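Local coordinates for putative type VI secretion protein (Escherichia coli, PDB 4HH5), which probably works as a ClpV-type AAA+ ATPase that uses ATP hydrolysis to recycle contracted type VI secretion sheaths, its N-terminal domain being the part crystallised, at residues L94-K99 against P126-C131; H42-L47 against D132-L137. All coordinates share one frame; numbering follows the deposited sequence.

Interaction 1 (L94-K99 against P126-C131); sequences LNALLK and PHLVRC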
ATOM      1  N   LEU A  94      -7.064   0.177   6.749  1.00 23.44           N
ATOM      2  CA  LEU A  94      -5.669  -0.234   6.625  1.00 23.55           C
ATOM      3  C   LEU A  94      -5.429  -1.638   7.161  1.00 25.99           C
ATOM      4  O   LEU A  94      -4.687  -2.392   6.532  1.00 23.17           O
ATOM      5  CB  LEU A  94      -4.676   0.783   7.217  1.00 24.26           C
ATOM      6  CG  LEU A  94      -3.251   0.706   6.637  1.00 29.81           C
ATOM      7  CD1 LEU A  94      -3.285   0.530   5.143  1.00 30.90           C
ATOM      8  CD2 LEU A  94      -2.482   1.948   6.928  1.00 32.33           C
ATOM      9  N   ASN A  95      -6.070  -2.002   8.300  1.00 24.21           N
ATOM     10  CA  ASN A  95      -5.984  -3.354   8.877  1.00 23.88           C
ATOM     11  C   ASN A  95      -6.597  -4.355   7.893  1.00 26.28           C
ATOM     12  O   ASN A  95      -6.042  -5.428   7.698  1.00 25.92           O
ATOM     13  CB  ASN A  95      -6.713  -3.434  10.229  1.00 25.01           C
ATOM     14  CG  ASN A  95      -6.043  -2.690  11.357  1.00 46.15           C
ATOM     15  OD1 ASN A  95      -4.828  -2.760  11.548  1.00 37.57           O
ATOM     16  ND2 ASN A  95      -6.836  -2.004  12.168  1.00 38.58           N
ATOM     17  N   ALA A  96      -7.723  -3.977   7.250  1.00 22.87           N
ATOM     18  CA  ALA A  96      -8.418  -4.778   6.236  1.00 22.27           C
ATOM     19  C   ALA A  96      -7.547  -4.954   4.978  1.00 24.34           C
ATOM     20  O   ALA A  96      -7.435  -6.071   4.488  1.00 23.26           O
ATOM     21  CB  ALA A  96      -9.741  -4.130   5.871  1.00 22.80           C
ATOM     22  N   LEU A  97      -6.911  -3.862   4.480  1.00 20.93           N
ATOM     23  CA  LEU A  97      -6.026  -3.911   3.304  1.00 20.41           C
ATOM     24  C   LEU A  97      -4.815  -4.813   3.571  1.00 22.94           C
ATOM     25  O   LEU A  97      -4.476  -5.636   2.731  1.00 21.24           O
ATOM     26  CB  LEU A  97      -5.575  -2.496   2.868  1.00 20.55           C
ATOM     27  CG  LEU A  97      -4.514  -2.417   1.740  1.00 25.86           C
ATOM     28  CD1 LEU A  97      -5.116  -2.771   0.379  1.00 25.87           C
ATOM     29  CD2 LEU A  97      -3.882  -1.035   1.681  1.00 27.38           C
ATOM     30  N   LEU A  98      -4.205  -4.679   4.756  1.00 20.09           N
ATOM     31  CA  LEU A  98      -3.036  -5.455   5.186  1.00 20.99           C
ATOM     32  C   LEU A  98      -3.347  -6.953   5.203  1.00 21.67           C
ATOM     33  O   LEU A  98      -2.588  -7.744   4.665  1.00 19.60           O
ATOM     34  CB  LEU A  98      -2.651  -5.007   6.607  1.00 22.06           C
ATOM     35  CG  LEU A  98      -1.193  -5.044   7.097  1.00 28.32           C
ATOM     36  CD1 LEU A  98      -0.204  -5.620   6.077  1.00 28.06           C
ATOM     37  CD2 LEU A  98      -0.768  -3.678   7.548  1.00 33.68           C
ATOM     38  N   LYS A  99      -4.453  -7.319   5.839  1.00 18.83           N
ATOM     39  CA  LYS A  99      -4.947  -8.686   5.998  1.00 18.89           C
ATOM     40  C   LYS A  99      -5.293  -9.312   4.643  1.00 19.91           C
ATOM     41  O   LYS A  99      -4.905 -10.449   4.380  1.00 19.09           O
ATOM     42  CB  LYS A  99      -6.130  -8.639   6.987  1.00 22.06           C
ATOM     43  CG  LYS A  99      -7.183  -9.711   6.929  1.00 40.92           C
ATOM     44  CD  LYS A  99      -8.197  -9.463   8.034  1.00 50.35           C
ATOM     45  CE  LYS A  99      -9.491 -10.204   7.834  1.00 61.99           C
ATOM     46  NZ  LYS A  99     -10.481  -9.849   8.885  1.00 69.91           N
ATOM     47  N   PRO A 126     -12.238  -2.248  -4.054  1.00 24.23           N
ATOM     48  CA  PRO A 126     -11.958  -0.821  -4.324  1.00 24.80           C
ATOM     49  C   PRO A 126     -12.374   0.194  -3.267  1.00 30.66           C
ATOM     50  O   PRO A 126     -11.755   1.256  -3.178  1.00 30.13           O
ATOM     51  CB  PRO A 126     -12.605  -0.563  -5.690  1.00 26.54           C
ATOM     52  CG  PRO A 126     -13.586  -1.657  -5.870  1.00 30.53           C
ATOM     53  CD  PRO A 126     -13.044  -2.847  -5.138  1.00 25.53           C
ATOM     54  N   HIS A 127     -13.356  -0.149  -2.426  1.00 29.22           N
ATOM     55  CA  HIS A 127     -13.829   0.747  -1.371  1.00 30.49           C
ATOM     56  C   HIS A 127     -12.898   0.938  -0.172  1.00 31.30           C
ATOM     57  O   HIS A 127     -13.195   1.762   0.695  1.00 29.58           O
ATOM     58  CB  HIS A 127     -15.281   0.454  -0.981  1.00 33.06           C
ATOM     59  CG  HIS A 127     -16.252   0.727  -2.088  1.00 37.83           C
ATOM     60  ND1 HIS A 127     -17.315  -0.124  -2.338  1.00 40.38           N
ATOM     61  CD2 HIS A 127     -16.283   1.742  -2.986  1.00 40.68           C
ATOM     62  CE1 HIS A 127     -17.967   0.407  -3.360  1.00 40.33           C
ATOM     63  NE2 HIS A 127     -17.374   1.524  -3.794  1.00 40.69           N
ATOM     64  N   LEU A 128     -11.730   0.249  -0.162  1.00 26.64           N
ATOM     65  CA  LEU A 128     -10.710   0.432   0.878  1.00 25.84           C
ATOM     66  C   LEU A 128     -10.070   1.831   0.756  1.00 28.77           C
ATOM     67  O   LEU A 128      -9.449   2.311   1.703  1.00 28.19           O
ATOM     68  CB  LEU A 128      -9.636  -0.658   0.810  1.00 25.82           C
ATOM     69  CG  LEU A 128     -10.049  -2.062   1.263  1.00 30.62           C
ATOM     70  CD1 LEU A 128      -8.975  -3.058   0.937  1.00 30.53           C
ATOM     71  CD2 LEU A 128     -10.384  -2.106   2.762  1.00 33.54           C
ATOM     72  N   VAL A 129     -10.215   2.465  -0.417  1.00 24.92           N
ATOM     73  CA  VAL A 129      -9.755   3.834  -0.670  1.00 25.69           C
ATOM     74  C   VAL A 129     -10.963   4.718  -0.974  1.00 30.29           C
ATOM     75  O   VAL A 129     -11.925   4.251  -1.583  1.00 28.76           O
ATOM     76  CB  VAL A 129      -8.648   3.984  -1.752  1.00 29.53           C
ATOM     77  CG1 VAL A 129      -7.301   3.459  -1.259  1.00 28.79           C
ATOM     78  CG2 VAL A 129      -9.045   3.352  -3.091  1.00 29.65           C
ATOM     79  N   ARG A 130     -10.908   5.983  -0.540  1.00 28.45           N
ATOM     80  CA  ARG A 130     -11.935   6.987  -0.804  1.00 28.70           C
ATOM     81  C   ARG A 130     -11.235   8.209  -1.415  1.00 33.67           C
ATOM     82  O   ARG A 130     -11.288   9.317  -0.875  1.00 34.57           O
ATOM     83  CB  ARG A 130     -12.667   7.351   0.483  1.00 29.66           C
ATOM     84  N   CYS A 131     -10.527   7.975  -2.532  1.00 28.92           N
ATOM     85  CA  CYS A 131      -9.788   8.993  -3.268  1.00 28.15           C
ATOM     86  C   CYS A 131      -9.955   8.716  -4.763  1.00 29.94           C
ATOM     87  O   CYS A 131      -9.380   7.758  -5.279  1.00 27.97           O
ATOM     88  CB  CYS A 131      -8.319   9.013  -2.844  1.00 28.64           C
ATOM     89  SG  CYS A 131      -7.315  10.234  -3.727  1.00 32.78           S
TER

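Interaction 2 (H42-L47 against D132-L137); sequences HWLLKL and DGLWPL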
ATOM      1  N   HIS A  42      -2.490   7.398   3.041  1.00 19.03           N
ATOM      2  CA  HIS A  42      -1.219   7.828   3.656  1.00 18.98           C
ATOM      3  C   HIS A  42      -0.096   6.880   3.210  1.00 20.06           C
ATOM      4  O   HIS A  42       1.002   7.334   2.867  1.00 18.70           O
ATOM      5  CB  HIS A  42      -1.294   7.820   5.192  1.00 20.28           C
ATOM      6  CG  HIS A  42      -2.096   8.938   5.793  1.00 24.30           C
ATOM      7  ND1 HIS A  42      -3.327   8.706   6.383  1.00 26.42           N
ATOM      8  CD2 HIS A  42      -1.787  10.248   5.925  1.00 26.30           C
ATOM      9  CE1 HIS A  42      -3.744   9.884   6.823  1.00 25.90           C
ATOM     10  NE2 HIS A  42      -2.851  10.841   6.581  1.00 26.03           N
ATOM     11  N   TRP A  43      -0.387   5.569   3.209  1.00 16.20           N
ATOM     12  CA  TRP A  43       0.543   4.521   2.802  1.00 16.20           C
ATOM     13  C   TRP A  43       0.896   4.627   1.321  1.00 18.79           C
ATOM     14  O   TRP A  43       2.076   4.587   0.986  1.00 18.10           O
ATOM     15  CB  TRP A  43      -0.042   3.145   3.118  1.00 15.66           C
ATOM     16  CG  TRP A  43       0.970   2.041   3.264  1.00 16.71           C
ATOM     17  CD1 TRP A  43       2.332   2.145   3.203  1.00 19.16           C
ATOM     18  CD2 TRP A  43       0.683   0.662   3.521  1.00 16.88           C
ATOM     19  NE1 TRP A  43       2.908   0.911   3.395  1.00 18.74           N
ATOM     20  CE2 TRP A  43       1.917  -0.015   3.610  1.00 20.31           C
ATOM     21  CE3 TRP A  43      -0.503  -0.066   3.713  1.00 18.74           C
ATOM     22  CZ2 TRP A  43       2.001  -1.379   3.894  1.00 20.08           C
ATOM     23  CZ3 TRP A  43      -0.418  -1.418   4.001  1.00 20.51           C
ATOM     24  CH2 TRP A  43       0.824  -2.060   4.089  1.00 20.96           C
ATOM     25  N   LEU A  44      -0.112   4.773   0.433  1.00 16.11           N
ATOM     26  CA  LEU A  44       0.111   4.890  -1.021  1.00 16.19           C
ATOM     27  C   LEU A  44       0.962   6.107  -1.367  1.00 19.43           C
ATOM     28  O   LEU A  44       1.845   6.007  -2.219  1.00 17.99           O
ATOM     29  CB  LEU A  44      -1.212   4.903  -1.819  1.00 16.69           C
ATOM     30  CG  LEU A  44      -1.999   3.579  -1.850  1.00 22.00           C
ATOM     31  CD1 LEU A  44      -3.450   3.821  -2.210  1.00 22.62           C
ATOM     32  CD2 LEU A  44      -1.379   2.565  -2.809  1.00 23.29           C
ATOM     33  N   LEU A  45       0.733   7.237  -0.672  1.00 17.15           N
ATOM     34  CA  LEU A  45       1.503   8.464  -0.862  1.00 17.87           C
ATOM     35  C   LEU A  45       2.989   8.162  -0.617  1.00 19.72           C
ATOM     36  O   LEU A  45       3.824   8.495  -1.451  1.00 19.11           O
ATOM     37  CB  LEU A  45       0.995   9.544   0.110  1.00 18.93           C
ATOM     38  CG  LEU A  45       1.599  10.948  -0.004  1.00 25.42           C
ATOM     39  CD1 LEU A  45       0.555  11.987   0.222  1.00 26.58           C
ATOM     40  CD2 LEU A  45       2.698  11.165   1.030  1.00 29.45           C
ATOM     41  N   LYS A  46       3.303   7.515   0.520  1.00 16.32           N
ATOM     42  CA  LYS A  46       4.671   7.175   0.897  1.00 16.47           C
ATOM     43  C   LYS A  46       5.279   6.101   0.030  1.00 19.54           C
ATOM     44  O   LYS A  46       6.478   6.172  -0.242  1.00 19.01           O
ATOM     45  CB  LYS A  46       4.791   6.859   2.386  1.00 19.73           C
ATOM     46  CG  LYS A  46       4.666   8.109   3.259  1.00 24.50           C
ATOM     47  CD  LYS A  46       5.955   8.935   3.239  1.00 29.78           C
ATOM     48  CE  LYS A  46       5.738  10.342   3.729  1.00 40.87           C
ATOM     49  NZ  LYS A  46       6.964  11.163   3.575  1.00 48.72           N
ATOM     50  N   LEU A  47       4.458   5.153  -0.470  1.00 15.78           N
ATOM     51  CA  LEU A  47       4.953   4.140  -1.402  1.00 16.18           C
ATOM     52  C   LEU A  47       5.409   4.821  -2.706  1.00 21.84           C
ATOM     53  O   LEU A  47       6.531   4.590  -3.162  1.00 21.01           O
ATOM     54  CB  LEU A  47       3.893   3.064  -1.692  1.00 15.92           C
ATOM     55  CG  LEU A  47       3.662   2.007  -0.594  1.00 19.51           C
ATOM     56  CD1 LEU A  47       2.311   1.309  -0.802  1.00 19.63           C
ATOM     57  CD2 LEU A  47       4.780   0.955  -0.586  1.00 17.55           C
ATOM     58  N   ASP A 132     -10.785   9.533  -5.442  1.00 26.56           N
ATOM     59  CA  ASP A 132     -11.124   9.389  -6.865  1.00 26.64           C
ATOM     60  C   ASP A 132      -9.965   9.298  -7.856  1.00 28.22           C
ATOM     61  O   ASP A 132     -10.059   8.534  -8.817  1.00 27.24           O
ATOM     62  CB  ASP A 132     -12.130  10.457  -7.305  1.00 29.40           C
ATOM     63  CG  ASP A 132     -13.560  10.034  -7.078  1.00 47.63           C
ATOM     64  OD1 ASP A 132     -14.038  10.157  -5.931  1.00 49.14           O
ATOM     65  OD2 ASP A 132     -14.194   9.548  -8.040  1.00 59.29           O
ATOM     66  N   GLY A 133      -8.904  10.067  -7.617  1.00 24.04           N
ATOM     67  CA  GLY A 133      -7.717  10.093  -8.469  1.00 23.66           C
ATOM     68  C   GLY A 133      -6.887   8.821  -8.468  1.00 26.78           C
ATOM     69  O   GLY A 133      -5.900   8.726  -9.207  1.00 25.85           O
ATOM     70  N   LEU A 134      -7.277   7.831  -7.638  1.00 22.20           N
ATOM     71  CA  LEU A 134      -6.592   6.540  -7.569  1.00 21.48           C
ATOM     72  C   LEU A 134      -7.171   5.528  -8.582  1.00 23.08           C
ATOM     73  O   LEU A 134      -6.758   4.368  -8.588  1.00 21.77           O
ATOM     74  CB  LEU A 134      -6.612   5.973  -6.134  1.00 21.50           C
ATOM     75  CG  LEU A 134      -5.759   6.699  -5.080  1.00 26.94           C
ATOM     76  CD1 LEU A 134      -6.012   6.131  -3.711  1.00 26.88           C
ATOM     77  CD2 LEU A 134      -4.269   6.573  -5.377  1.00 30.13           C
ATOM     78  N   TRP A 135      -8.093   5.976  -9.470  1.00 18.85           N
ATOM     79  CA  TRP A 135      -8.700   5.121 -10.501  1.00 18.09           C
ATOM     80  C   TRP A 135      -7.699   4.288 -11.355  1.00 20.33           C
ATOM     81  O   TRP A 135      -8.046   3.138 -11.647  1.00 20.18           O
ATOM     82  CB  TRP A 135      -9.729   5.891 -11.369  1.00 17.02           C
ATOM     83  CG  TRP A 135      -9.118   6.932 -12.255  1.00 17.82           C
ATOM     84  CD1 TRP A 135      -9.011   8.266 -12.000  1.00 20.73           C
ATOM     85  CD2 TRP A 135      -8.518   6.717 -13.541  1.00 17.78           C
ATOM     86  NE1 TRP A 135      -8.365   8.897 -13.041  1.00 20.30           N
ATOM     87  CE2 TRP A 135      -8.032   7.965 -13.991  1.00 21.37           C
ATOM     88  CE3 TRP A 135      -8.287   5.572 -14.334  1.00 19.06           C
ATOM     89  CZ2 TRP A 135      -7.347   8.109 -15.202  1.00 20.85           C
ATOM     90  CZ3 TRP A 135      -7.589   5.713 -15.525  1.00 20.58           C
ATOM     91  CH2 TRP A 135      -7.131   6.967 -15.950  1.00 21.14           C
ATOM     92  N   PRO A 136      -6.458   4.760 -11.726  1.00 15.67           N
ATOM     93  CA  PRO A 136      -5.552   3.891 -12.524  1.00 15.42           C
ATOM     94  C   PRO A 136      -5.136   2.598 -11.822  1.00 19.58           C
ATOM     95  O   PRO A 136      -4.922   1.578 -12.477  1.00 16.97           O
ATOM     96  CB  PRO A 136      -4.329   4.786 -12.784  1.00 17.15           C
ATOM     97  CG  PRO A 136      -4.855   6.202 -12.632  1.00 21.36           C
ATOM     98  CD  PRO A 136      -5.830   6.083 -11.494  1.00 16.88           C
ATOM     99  N   LEU A 137      -5.044   2.643 -10.485  1.00 18.77           N
ATOM    100  CA  LEU A 137      -4.678   1.505  -9.636  1.00 19.22           C
ATOM    101  C   LEU A 137      -5.743   0.390  -9.710  1.00 24.43           C
ATOM    102  O   LEU A 137      -5.439  -0.760  -9.422  1.00 26.00           O
ATOM    103  CB  LEU A 137      -4.499   1.999  -8.182  1.00 19.44           C
ATOM    104  CG  LEU A 137      -3.161   2.700  -7.835  1.00 23.70           C
ATOM    105  CD1 LEU A 137      -3.083   4.114  -8.396  1.00 23.53           C
ATOM    106  CD2 LEU A 137      -2.961   2.771  -6.340  1.00 25.53           C
TER

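Interaction 1 (L94-K99 against P126-C131)
No ring or other flat group takes part where Leu128 meets Ala96 and Leu97; this is a contact of methyls against a helix. Leu128 enters as a fork. Its CD2 comes up to Ala96 CB at 3.8 Å, while its CD1 settles against the next residue along the helix, 3.9 Å from both CA and CD1 of Leu97, with CB hardly farther. CD1 thus reaches the helix backbone itself at Leu97, and the CA atoms of Leu97 and Leu128 are 6.8 Å apart.

The bond from CA to CB of Leu128 already points at the helix, and CG, lying opposite the carbonyl carbon (chi1 -72°), continues the chain until both methyls meet it. Leu97 has CG opposite its backbone N instead (chi1 173°), and its side chain passes obliquely beside that of Leu128. About 128 Å² is buried in all, more than half of it on Leu128.

Among its neighbours, the contact lets the loop following helix 115-124 lean on helix 92-107. Helix 115-124 closes the group, with Ala121 touching Leu97 and Leu122 touching Leu128. On the side of helix 40-50, Pro40 packs on Leu97, and Glu41 OE2 accepts a hydrogen bond from Arg130 N just beyond the turn.

Interaction 2 (H42-L47 against D132-L137)
Leu44, on helix 40-50, faces the 3-10 segment 132-137 across a fairly wide backbone gap, its CA 9.5 Å from that of Leu134, so the leucine side chains do all the bridging. The 3-10 winding prepares the far wall: a turn takes about three residues, and Leu137 N bonds back to Leu134 O at 3.1 Å, which brings Leu134 and Leu137 onto the same side of the segment.

Leu44 divides its two methyls between this pair. CD1 goes to Leu134 CD1, 3.8 Å away, and the two side chains pass at a slant. CD2 goes to Leu137 CD2 at 3.9 Å, and here the chains approach tip to tip. All three leucines have CG opposite the carbonyl carbon, but they part at the second torsion: at chi2 75°, unlike the 173° of Leu134, it is CD2 that Leu137 offers to Leu44. Leu44 supplies 58 Å² of the 111 Å² buried, and the two partners share the rest almost evenly. Every touching residue is buried, and the contact across the segments is wholly apolar.

Two further helices and a residue of the preceding loop surround the cluster. Ile69 of helix 66-78 packs on Leu134, Leu119 and Leu122 of helix 115-124 cover Leu137, and Val129 touches both Leu44 and Leu134. Next to Leu44 on helix 40-50, Trp43 packs on Leu23 of helix 17-32 and donates its indole NE1 to Cys19 O, so Leu44 stands on a helix that is itself held within the mainly helical N-terminal domain.

Overall arrangement
Along the chain the segments come in the order 42-47, 94-99, 126-131 and 132-137, so both segments of interaction 1 fall between those of interaction 2. Their centres lie about 11 Å apart, and both use the single connection between helices 115-124 and 142-147: Leu128 in its earlier part rests on helix 92-107, Leu134 and Leu137 farther on rest on helix 40-50. Val129 ties them together, its CG1 lying 3.8 Å from Leu134 CD1. Leu94 and Leu97 also pack on Trp43, joining the two helices directly. The result is one continuous apolar core, consistent with a compact Clp N-terminal domain, in whose interior the connection is joined to both helices.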